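Local coordinates for Obg-like ATPase 1 (Schizosaccharomyces pombe, PDB 1NI3), which hydrolyses ATP, and GTP less efficiently, and negatively regulates the G2/M transition of the cell cycle, at residues P17-P29 with P84-T96. Sequence-based numbering, arbitrary orientation.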
ATOM      1  N   PRO A  17      12.196  -3.995  -3.505  1.00 46.99           N
ATOM      2  CA  PRO A  17      12.954  -2.815  -3.943  1.00 46.62           C
ATOM      3  C   PRO A  17      12.230  -2.015  -5.013  1.00 48.93           C
ATOM      4  O   PRO A  17      11.510  -2.588  -5.839  1.00 48.12           O
ATOM      5  CB  PRO A  17      14.242  -3.414  -4.505  1.00 44.38           C
ATOM      6  CG  PRO A  17      14.416  -4.643  -3.692  1.00 47.72           C
ATOM      7  CD  PRO A  17      13.014  -5.207  -3.658  1.00 48.51           C
ATOM      8  N   GLY A  18      12.421  -0.696  -4.994  1.00 50.11           N
ATOM      9  CA  GLY A  18      11.813   0.143  -6.013  1.00 54.17           C
ATOM     10  C   GLY A  18      10.782   1.182  -5.618  1.00 57.03           C
ATOM     11  O   GLY A  18      10.570   1.459  -4.437  1.00 56.62           O
ATOM     12  N   ASN A  19      10.139   1.759  -6.633  1.00 59.16           N
ATOM     13  CA  ASN A  19       9.125   2.780  -6.422  1.00 60.72           C
ATOM     14  C   ASN A  19       7.760   2.304  -6.872  1.00 60.60           C
ATOM     15  O   ASN A  19       6.772   2.562  -6.194  1.00 64.23           O
ATOM     16  CB  ASN A  19       9.471   4.064  -7.177  1.00 62.75           C
ATOM     17  CG  ASN A  19      10.866   4.572  -6.864  1.00 68.33           C
ATOM     18  OD1 ASN A  19      11.193   4.894  -5.717  1.00 67.36           O
ATOM     19  ND2 ASN A  19      11.703   4.642  -7.891  1.00 68.64           N
ATOM     20  N   ASN A  20       7.690   1.614  -8.004  1.00 59.52           N
ATOM     21  CA  ASN A  20       6.399   1.129  -8.482  1.00 58.80           C
ATOM     22  C   ASN A  20       5.904  -0.078  -7.690  1.00 55.62           C
ATOM     23  O   ASN A  20       5.885  -1.195  -8.205  1.00 52.78           O
ATOM     24  CB  ASN A  20       6.497   0.766  -9.955  1.00 63.07           C
ATOM     25  CG  ASN A  20       7.717  -0.049 -10.248  1.00 70.74           C
ATOM     26  OD1 ASN A  20       8.803   0.491 -10.435  1.00 75.42           O
ATOM     27  ND2 ASN A  20       7.559  -1.369 -10.262  1.00 75.24           N
ATOM     28  N   LEU A  21       5.515   0.159  -6.439  1.00 53.21           N
ATOM     29  CA  LEU A  21       4.992  -0.883  -5.555  1.00 49.58           C
ATOM     30  C   LEU A  21       3.469  -0.841  -5.724  1.00 50.56           C
ATOM     31  O   LEU A  21       2.908   0.228  -5.978  1.00 54.51           O
ATOM     32  CB  LEU A  21       5.362  -0.557  -4.106  1.00 44.17           C
ATOM     33  CG  LEU A  21       6.858  -0.401  -3.854  1.00 41.29           C
ATOM     34  CD1 LEU A  21       7.177   0.019  -2.415  1.00 37.06           C
ATOM     35  CD2 LEU A  21       7.484  -1.730  -4.179  1.00 40.89           C
ATOM     36  N   LYS A  22       2.794  -1.980  -5.606  1.00 47.45           N
ATOM     37  CA  LYS A  22       1.337  -1.996  -5.769  1.00 45.10           C
ATOM     38  C   LYS A  22       0.613  -2.691  -4.603  1.00 43.26           C
ATOM     39  O   LYS A  22       1.234  -3.403  -3.814  1.00 41.44           O
ATOM     40  CB  LYS A  22       0.989  -2.674  -7.097  1.00 46.01           C
ATOM     41  CG  LYS A  22       1.659  -4.036  -7.301  1.00 50.13           C
ATOM     42  CD  LYS A  22       1.690  -4.502  -8.761  1.00 51.05           C
ATOM     43  CE  LYS A  22       2.671  -3.681  -9.610  1.00 52.09           C
ATOM     44  NZ  LYS A  22       2.290  -2.238  -9.707  1.00 52.66           N
ATOM     45  N   THR A  23      -0.694  -2.458  -4.486  1.00 40.51           N
ATOM     46  CA  THR A  23      -1.496  -3.063  -3.427  1.00 38.01           C
ATOM     47  C   THR A  23      -2.618  -3.845  -4.100  1.00 38.25           C
ATOM     48  O   THR A  23      -3.100  -3.448  -5.167  1.00 36.84           O
ATOM     49  CB  THR A  23      -2.169  -2.006  -2.532  1.00 37.55           C
ATOM     50  OG1 THR A  23      -3.201  -1.336  -3.268  1.00 38.62           O
ATOM     51  CG2 THR A  23      -1.164  -0.971  -2.074  1.00 32.57           C
ATOM     52  N   GLY A  24      -3.031  -4.953  -3.483  1.00 34.38           N
ATOM     53  CA  GLY A  24      -4.101  -5.766  -4.041  1.00 32.74           C
ATOM     54  C   GLY A  24      -5.191  -5.936  -3.006  1.00 34.40           C
ATOM     55  O   GLY A  24      -4.901  -5.917  -1.810  1.00 35.35           O
ATOM     56  N   ILE A  25      -6.439  -6.065  -3.449  1.00 34.55           N
ATOM     57  CA  ILE A  25      -7.557  -6.242  -2.524  1.00 35.83           C
ATOM     58  C   ILE A  25      -7.831  -7.716  -2.170  1.00 41.28           C
ATOM     59  O   ILE A  25      -8.210  -8.525  -3.023  1.00 44.11           O
ATOM     60  CB  ILE A  25      -8.830  -5.652  -3.103  1.00 32.97           C
ATOM     61  CG1 ILE A  25      -8.586  -4.181  -3.424  1.00 35.22           C
ATOM     62  CG2 ILE A  25     -10.005  -5.866  -2.139  1.00 29.25           C
ATOM     63  CD1 ILE A  25      -9.827  -3.401  -3.831  1.00 35.33           C
ATOM     64  N   VAL A  26      -7.650  -8.041  -0.895  1.00 41.93           N
ATOM     65  CA  VAL A  26      -7.840  -9.385  -0.366  1.00 41.66           C
ATOM     66  C   VAL A  26      -9.111  -9.476   0.472  1.00 47.64           C
ATOM     67  O   VAL A  26      -9.445  -8.559   1.233  1.00 51.77           O
ATOM     68  CB  VAL A  26      -6.647  -9.784   0.524  1.00 37.49           C
ATOM     69  CG1 VAL A  26      -7.065 -10.839   1.535  1.00 36.92           C
ATOM     70  CG2 VAL A  26      -5.511 -10.276  -0.349  1.00 33.44           C
ATOM     71  N   GLY A  27      -9.808 -10.600   0.356  1.00 50.14           N
ATOM     72  CA  GLY A  27     -11.025 -10.772   1.126  1.00 51.24           C
ATOM     73  C   GLY A  27     -11.678 -12.132   0.994  1.00 51.50           C
ATOM     74  O   GLY A  27     -11.362 -12.904   0.099  1.00 54.94           O
HETATM   75  N   MSE A  28     -12.600 -12.419   1.899  1.00 54.75           N
HETATM   76  CA  MSE A  28     -13.313 -13.676   1.878  1.00 56.74           C
HETATM   77  C   MSE A  28     -14.487 -13.513   0.920  1.00 55.71           C
HETATM   78  O   MSE A  28     -15.028 -12.427   0.786  1.00 57.95           O
HETATM   79  CB  MSE A  28     -13.811 -14.008   3.285  1.00 61.81           C
HETATM   80  CG  MSE A  28     -13.911 -15.481   3.565  1.00 71.59           C
HETATM   81 SE   MSE A  28     -12.217 -16.402   3.259  1.00 82.97          SE
HETATM   82  CE  MSE A  28     -11.497 -16.255   5.049  1.00 78.60           C
ATOM     83  N   PRO A  29     -14.883 -14.592   0.228  1.00 54.79           N
ATOM     84  CA  PRO A  29     -16.005 -14.543  -0.718  1.00 51.71           C
ATOM     85  C   PRO A  29     -17.203 -13.775  -0.181  1.00 49.95           C
ATOM     86  O   PRO A  29     -17.636 -14.010   0.945  1.00 50.55           O
ATOM     87  CB  PRO A  29     -16.327 -16.016  -0.942  1.00 53.44           C
ATOM     88  CG  PRO A  29     -14.959 -16.652  -0.873  1.00 57.20           C
ATOM     89  CD  PRO A  29     -14.307 -15.947   0.296  1.00 55.65           C
ATOM     90  N   PRO A  84      -1.341  14.152 -10.593  1.00 41.10           N
ATOM     91  CA  PRO A  84      -1.192  13.721  -9.206  1.00 41.16           C
ATOM     92  C   PRO A  84      -0.388  12.444  -9.124  1.00 41.53           C
ATOM     93  O   PRO A  84      -0.031  11.860 -10.138  1.00 41.46           O
ATOM     94  CB  PRO A  84      -2.631  13.505  -8.765  1.00 42.06           C
ATOM     95  CG  PRO A  84      -3.262  12.977 -10.007  1.00 40.46           C
ATOM     96  CD  PRO A  84      -2.724  13.928 -11.052  1.00 42.33           C
ATOM     97  N   ALA A  85      -0.101  12.013  -7.905  1.00 43.29           N
ATOM     98  CA  ALA A  85       0.641  10.781  -7.703  1.00 41.90           C
ATOM     99  C   ALA A  85      -0.392   9.675  -7.871  1.00 39.69           C
ATOM    100  O   ALA A  85      -1.586   9.953  -7.978  1.00 37.00           O
ATOM    101  CB  ALA A  85       1.226  10.751  -6.302  1.00 43.22           C
ATOM    102  N   PHE A  86       0.050   8.425  -7.896  1.00 38.14           N
ATOM    103  CA  PHE A  86      -0.900   7.338  -8.043  1.00 37.58           C
ATOM    104  C   PHE A  86      -0.577   6.095  -7.247  1.00 36.53           C
ATOM    105  O   PHE A  86       0.579   5.666  -7.197  1.00 38.41           O
ATOM    106  CB  PHE A  86      -1.053   6.964  -9.514  1.00 38.90           C
ATOM    107  CG  PHE A  86      -1.764   8.007 -10.319  1.00 45.87           C
ATOM    108  CD1 PHE A  86      -1.059   8.943 -11.057  1.00 47.44           C
ATOM    109  CD2 PHE A  86      -3.152   8.082 -10.306  1.00 47.88           C
ATOM    110  CE1 PHE A  86      -1.729   9.944 -11.784  1.00 46.02           C
ATOM    111  CE2 PHE A  86      -3.827   9.080 -11.029  1.00 46.83           C
ATOM    112  CZ  PHE A  86      -3.111  10.010 -11.767  1.00 43.38           C
ATOM    113  N   LEU A  87      -1.603   5.540  -6.597  1.00 33.25           N
ATOM    114  CA  LEU A  87      -1.477   4.286  -5.845  1.00 32.37           C
ATOM    115  C   LEU A  87      -2.148   3.217  -6.702  1.00 29.71           C
ATOM    116  O   LEU A  87      -3.319   3.345  -7.078  1.00 28.99           O
ATOM    117  CB  LEU A  87      -2.204   4.322  -4.488  1.00 32.03           C
ATOM    118  CG  LEU A  87      -2.276   2.933  -3.817  1.00 30.32           C
ATOM    119  CD1 LEU A  87      -0.878   2.494  -3.421  1.00 29.20           C
ATOM    120  CD2 LEU A  87      -3.180   2.953  -2.604  1.00 27.37           C
ATOM    121  N   THR A  88      -1.400   2.174  -7.021  1.00 28.80           N
ATOM    122  CA  THR A  88      -1.927   1.082  -7.823  1.00 32.83           C
ATOM    123  C   THR A  88      -2.727   0.130  -6.914  1.00 32.09           C
ATOM    124  O   THR A  88      -2.279  -0.248  -5.825  1.00 32.43           O
ATOM    125  CB  THR A  88      -0.777   0.335  -8.520  1.00 34.61           C
ATOM    126  OG1 THR A  88      -0.064   1.262  -9.347  1.00 40.89           O
ATOM    127  CG2 THR A  88      -1.309  -0.802  -9.382  1.00 35.90           C
ATOM    128  N   VAL A  89      -3.927  -0.235  -7.346  1.00 30.08           N
ATOM    129  CA  VAL A  89      -4.763  -1.130  -6.564  1.00 31.61           C
ATOM    130  C   VAL A  89      -5.280  -2.256  -7.452  1.00 31.55           C
ATOM    131  O   VAL A  89      -5.975  -2.011  -8.436  1.00 30.33           O
ATOM    132  CB  VAL A  89      -5.944  -0.349  -5.939  1.00 32.39           C
ATOM    133  CG1 VAL A  89      -6.758  -1.255  -5.019  1.00 32.96           C
ATOM    134  CG2 VAL A  89      -5.427   0.855  -5.189  1.00 29.12           C
ATOM    135  N   PHE A  90      -4.933  -3.492  -7.095  1.00 33.62           N
ATOM    136  CA  PHE A  90      -5.355  -4.651  -7.873  1.00 34.01           C
ATOM    137  C   PHE A  90      -6.534  -5.430  -7.330  1.00 34.97           C
ATOM    138  O   PHE A  90      -6.652  -5.682  -6.118  1.00 32.93           O
ATOM    139  CB  PHE A  90      -4.193  -5.613  -8.092  1.00 34.29           C
ATOM    140  CG  PHE A  90      -3.387  -5.299  -9.318  1.00 40.86           C
ATOM    141  CD1 PHE A  90      -2.077  -4.856  -9.211  1.00 41.76           C
ATOM    142  CD2 PHE A  90      -3.950  -5.411 -10.589  1.00 39.52           C
ATOM    143  CE1 PHE A  90      -1.344  -4.524 -10.346  1.00 42.26           C
ATOM    144  CE2 PHE A  90      -3.217  -5.078 -11.733  1.00 38.01           C
ATOM    145  CZ  PHE A  90      -1.918  -4.637 -11.615  1.00 38.52           C
ATOM    146  N   ASP A  91      -7.409  -5.803  -8.260  1.00 34.97           N
ATOM    147  CA  ASP A  91      -8.599  -6.578  -7.960  1.00 35.02           C
ATOM    148  C   ASP A  91      -8.255  -8.065  -8.075  1.00 35.20           C
ATOM    149  O   ASP A  91      -8.599  -8.732  -9.045  1.00 33.82           O
ATOM    150  CB  ASP A  91      -9.711  -6.206  -8.934  1.00 36.66           C
ATOM    151  CG  ASP A  91     -10.928  -7.075  -8.772  1.00 38.29           C
ATOM    152  OD1 ASP A  91     -11.248  -7.419  -7.612  1.00 39.66           O
ATOM    153  OD2 ASP A  91     -11.569  -7.405  -9.795  1.00 37.79           O
ATOM    154  N   ILE A  92      -7.561  -8.565  -7.060  1.00 36.58           N
ATOM    155  CA  ILE A  92      -7.145  -9.956  -6.991  1.00 37.36           C
ATOM    156  C   ILE A  92      -8.271 -10.897  -7.432  1.00 38.12           C
ATOM    157  O   ILE A  92      -8.073 -11.738  -8.312  1.00 37.25           O
ATOM    158  CB  ILE A  92      -6.709 -10.315  -5.559  1.00 38.49           C
ATOM    159  CG1 ILE A  92      -5.694  -9.282  -5.068  1.00 35.01           C
ATOM    160  CG2 ILE A  92      -6.122 -11.724  -5.537  1.00 38.74           C
ATOM    161  CD1 ILE A  92      -4.459  -9.186  -5.934  1.00 34.37           C
ATOM    162  N   ALA A  93      -9.444 -10.763  -6.818  1.00 38.38           N
ATOM    163  CA  ALA A  93     -10.571 -11.613  -7.176  1.00 36.85           C
ATOM    164  C   ALA A  93     -10.792 -11.578  -8.685  1.00 38.62           C
ATOM    165  O   ALA A  93     -10.857 -12.616  -9.331  1.00 43.25           O
ATOM    166  CB  ALA A  93     -11.819 -11.160  -6.454  1.00 33.80           C
ATOM    167  N   GLY A  94     -10.901 -10.386  -9.250  1.00 39.23           N
ATOM    168  CA  GLY A  94     -11.116 -10.277 -10.678  1.00 41.71           C
ATOM    169  C   GLY A  94     -10.080 -10.979 -11.535  1.00 45.90           C
ATOM    170  O   GLY A  94     -10.384 -11.378 -12.660  1.00 45.77           O
ATOM    171  N   LEU A  95      -8.864 -11.136 -11.015  1.00 50.53           N
ATOM    172  CA  LEU A  95      -7.776 -11.776 -11.762  1.00 53.07           C
ATOM    173  C   LEU A  95      -7.813 -13.290 -11.721  1.00 54.39           C
ATOM    174  O   LEU A  95      -6.857 -13.941 -12.132  1.00 55.51           O
ATOM    175  CB  LEU A  95      -6.418 -11.319 -11.235  1.00 53.59           C
ATOM    176  CG  LEU A  95      -6.057  -9.875 -11.561  1.00 53.98           C
ATOM    177  CD1 LEU A  95      -4.892  -9.431 -10.695  1.00 54.14           C
ATOM    178  CD2 LEU A  95      -5.730  -9.762 -13.039  1.00 53.47           C
ATOM    179  N   THR A  96      -8.909 -13.845 -11.229  1.00 57.47           N
ATOM    180  CA  THR A  96      -9.065 -15.284 -11.156  1.00 62.03           C
ATOM    181  C   THR A  96     -10.527 -15.589 -10.941  1.00 68.56           C
ATOM    182  O   THR A  96     -11.004 -15.528  -9.813  1.00 74.40           O
ATOM    183  CB  THR A  96      -8.267 -15.895  -9.985  1.00 59.92           C
ATOM    184  OG1 THR A  96      -8.036 -14.903  -8.975  1.00 53.93           O
ATOM    185  CG2 THR A  96      -6.947 -16.456 -10.470  1.00 63.37           C
TER
HETATM  186  O   HOH W   1       1.185   2.259  -6.744  1.00 27.35           O
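Thr23 and Gly24 run parallel to Val89 and Phe90, the short strand axes inclined by 32°, and Phe90 is held at both backbone N and O, each turned to strand 22-27: N donates to Thr23 O, and O accepts from Ile25 N, which lies nearly on the line of the C=O, at 2.7 Å. Thr88 O takes two bonds from one residue, Thr23 N from above the carbonyl plane and Thr23 OG1 on an in-plane lone pair at 2.9 Å. The hydroxyl sits between its own backbone N and carbonyl carbon (chi1 70°), which turns CG2 onto Leu87 CD1. A valine here would probably leave Thr88 O only the backbone amide of this pair. On the same face Ile25 CG1 rests on Val89 CG1. Over the other face, Lys22 CD meets the edge of the Phe90 ring at CE1, while Lys22 CB lies alongside Thr88 CG2. Ile92 CD1 lies 3.9 Å from Gly24 CA. A water joins Leu21 O to Thr88 N. Strand 22-27, leading into the predicted ATP-binding P-loop, is central in this G-domain sheet: strand 118-124 pairs along its other edge, strand 60-65 lies beyond 81-90, and helix 107-113 packs on Val26 and Ile92.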